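Local coordinates for ORF131 protein (PDB 2WTO) that probably binds copper and contributes to heavy-metal resistance, at residues A[101-106]-A[120-125]. Sequence-based numbering, arbitrary orientation.
With MG (magnesium ion), chain I.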
# COMPACT_ATOMS: atom_id res chain seq x y z
N THR A 101 -3.73 3.43 12.70
CA THR A 101 -3.39 2.30 13.55
C THR A 101 -2.77 1.21 12.69
O THR A 101 -2.86 1.26 11.46
CB THR A 101 -4.63 1.80 14.35
OG1 THR A 101 -4.23 0.86 15.35
CG2 THR A 101 -5.65 1.12 13.42
N SER A 102 -2.10 0.24 13.30
CA SER A 102 -1.59 -0.89 12.53
C SER A 102 -1.97 -2.20 13.19
O SER A 102 -2.28 -2.26 14.38
CB SER A 102 -0.06 -0.79 12.33
OG SER A 102 0.67 -1.09 13.53
N VAL A 103 -1.96 -3.27 12.39
CA VAL A 103 -2.20 -4.62 12.88
C VAL A 103 -1.38 -5.59 12.05
O VAL A 103 -1.10 -5.33 10.87
CB VAL A 103 -3.74 -4.99 12.84
CG1 VAL A 103 -4.28 -5.00 11.42
CG2 VAL A 103 -3.99 -6.35 13.51
N ASP A 104 -0.96 -6.70 12.66
CA ASP A 104 -0.18 -7.70 11.92
C ASP A 104 -1.11 -8.52 11.04
O ASP A 104 -2.13 -9.01 11.52
CB ASP A 104 0.63 -8.61 12.86
CG ASP A 104 1.74 -9.36 12.12
OD1 ASP A 104 1.42 -10.28 11.35
OD2 ASP A 104 2.93 -9.02 12.29
N LEU A 105 -0.76 -8.67 9.76
CA LEU A 105 -1.61 -9.43 8.83
C LEU A 105 -1.75 -10.89 9.27
O LEU A 105 -2.75 -11.56 8.96
CB LEU A 105 -1.00 -9.38 7.42
CG LEU A 105 -1.80 -9.97 6.26
CD1 LEU A 105 -3.06 -9.13 6.04
CD2 LEU A 105 -0.92 -10.03 4.98
N GLY A 106 -0.71 -11.40 9.95
CA GLY A 106 -0.70 -12.78 10.42
C GLY A 106 -1.79 -13.05 11.46
O GLY A 106 -2.18 -14.19 11.70
N VAL A 120 0.02 -4.14 8.66
CA VAL A 120 -0.93 -3.33 7.88
C VAL A 120 -1.18 -1.99 8.55
O VAL A 120 -1.70 -1.93 9.66
CB VAL A 120 -2.28 -4.06 7.69
CG1 VAL A 120 -3.22 -3.22 6.80
CG2 VAL A 120 -2.05 -5.44 7.08
N TYR A 121 -0.83 -0.91 7.87
CA TYR A 121 -1.07 0.43 8.38
C TYR A 121 -2.45 0.87 7.90
O TYR A 121 -2.66 0.99 6.70
CB TYR A 121 0.00 1.36 7.83
CG TYR A 121 0.11 2.65 8.56
CD1 TYR A 121 1.13 2.87 9.49
CD2 TYR A 121 -0.83 3.66 8.33
CE1 TYR A 121 1.21 4.10 10.17
CE2 TYR A 121 -0.75 4.89 8.99
CZ TYR A 121 0.26 5.10 9.91
OH TYR A 121 0.32 6.31 10.55
N ILE A 122 -3.37 1.10 8.83
CA ILE A 122 -4.73 1.52 8.45
C ILE A 122 -4.93 3.00 8.71
O ILE A 122 -4.80 3.47 9.84
CB ILE A 122 -5.79 0.73 9.25
CG1 ILE A 122 -5.52 -0.77 9.15
CG2 ILE A 122 -7.21 1.15 8.79
CD1 ILE A 122 -6.07 -1.62 10.34
N ASP A 123 -5.25 3.74 7.64
CA ASP A 123 -5.46 5.17 7.73
C ASP A 123 -6.77 5.43 8.46
O ASP A 123 -7.73 4.65 8.35
CB ASP A 123 -5.50 5.77 6.31
CG ASP A 123 -5.58 7.29 6.31
OD1 ASP A 123 -4.89 7.95 7.12
OD2 ASP A 123 -6.33 7.83 5.47
N ARG A 124 -6.79 6.52 9.22
CA ARG A 124 -7.95 6.98 9.99
C ARG A 124 -9.17 7.16 9.09
O ARG A 124 -9.04 7.60 7.94
CB ARG A 124 -7.60 8.33 10.61
CG ARG A 124 -8.74 9.02 11.32
CD ARG A 124 -8.24 10.29 12.01
NE ARG A 124 -8.16 11.43 11.10
CZ ARG A 124 -7.05 11.83 10.49
NH1 ARG A 124 -5.90 11.20 10.69
NH2 ARG A 124 -7.09 12.88 9.68
N SER A 125 -10.35 6.86 9.62
CA SER A 125 -11.60 7.00 8.87
C SER A 125 -12.02 8.46 8.71
O SER A 125 -11.89 9.27 9.61
CB SER A 125 -12.73 6.26 9.61
OG SER A 125 -13.98 6.52 9.01
MG MG I . -6.87 9.68 5.09
O HOH W 1 -5.69 10.43 6.49
O HOH W 2 -8.34 9.87 6.53
O HOH W 3 -8.56 9.61 3.89
O HOH W 4 -6.92 11.77 4.60
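Thr101 and Ile122 form an antiparallel hydrogen-bonded pair in which each backbone N-H meets the other residue's carbonyl: Ile122 N donates to Thr101 O at 2.7 Å, nearly straight (N-H...O 164°), and Thr101 N returns a longer bond to Ile122 O. Val103 and Val120 repeat the pattern, with Val120 N to Val103 O at 2.7 Å and Val103 N to Val120 O at 3.1 Å. The carbonyl of Val120 takes a second, weaker contact from the CA-H of Ser102, which sits opposite Tyr121 in the non-hydrogen-bonded pair between. The polar ends on that face find partners nearby: Ser102 OG bonds Arg119 and Tyr121 OH bonds Asp100. On the other face, with CG1 anti to the carbonyl carbon (chi1 -51°), Ile122 places CD1 against Val103 CG1 at 4.0 Å and Thr101 CG2 at 4.1 Å; Phe94 and Tyr51 also touch Ile122. Where strand 101-104 ends, Asp104 OD1 caps the following helix, accepting from Gly106 N at 2.8 Å through its anti lone pair and also from Gly117 N. Asp123 OD2 binds magnesium at 2.0 Å; metal-bound waters donate to Asp123 OD1 and Arg124 O, and four waters and Asp123 of the second subunit complete the six-ligand shell. The arrangement is an antiparallel pairing of strand 101-104, outermost within this chain, with central strand 119-123 of a three-stranded mixed sheet, leading into a magnesium site shared between subunits.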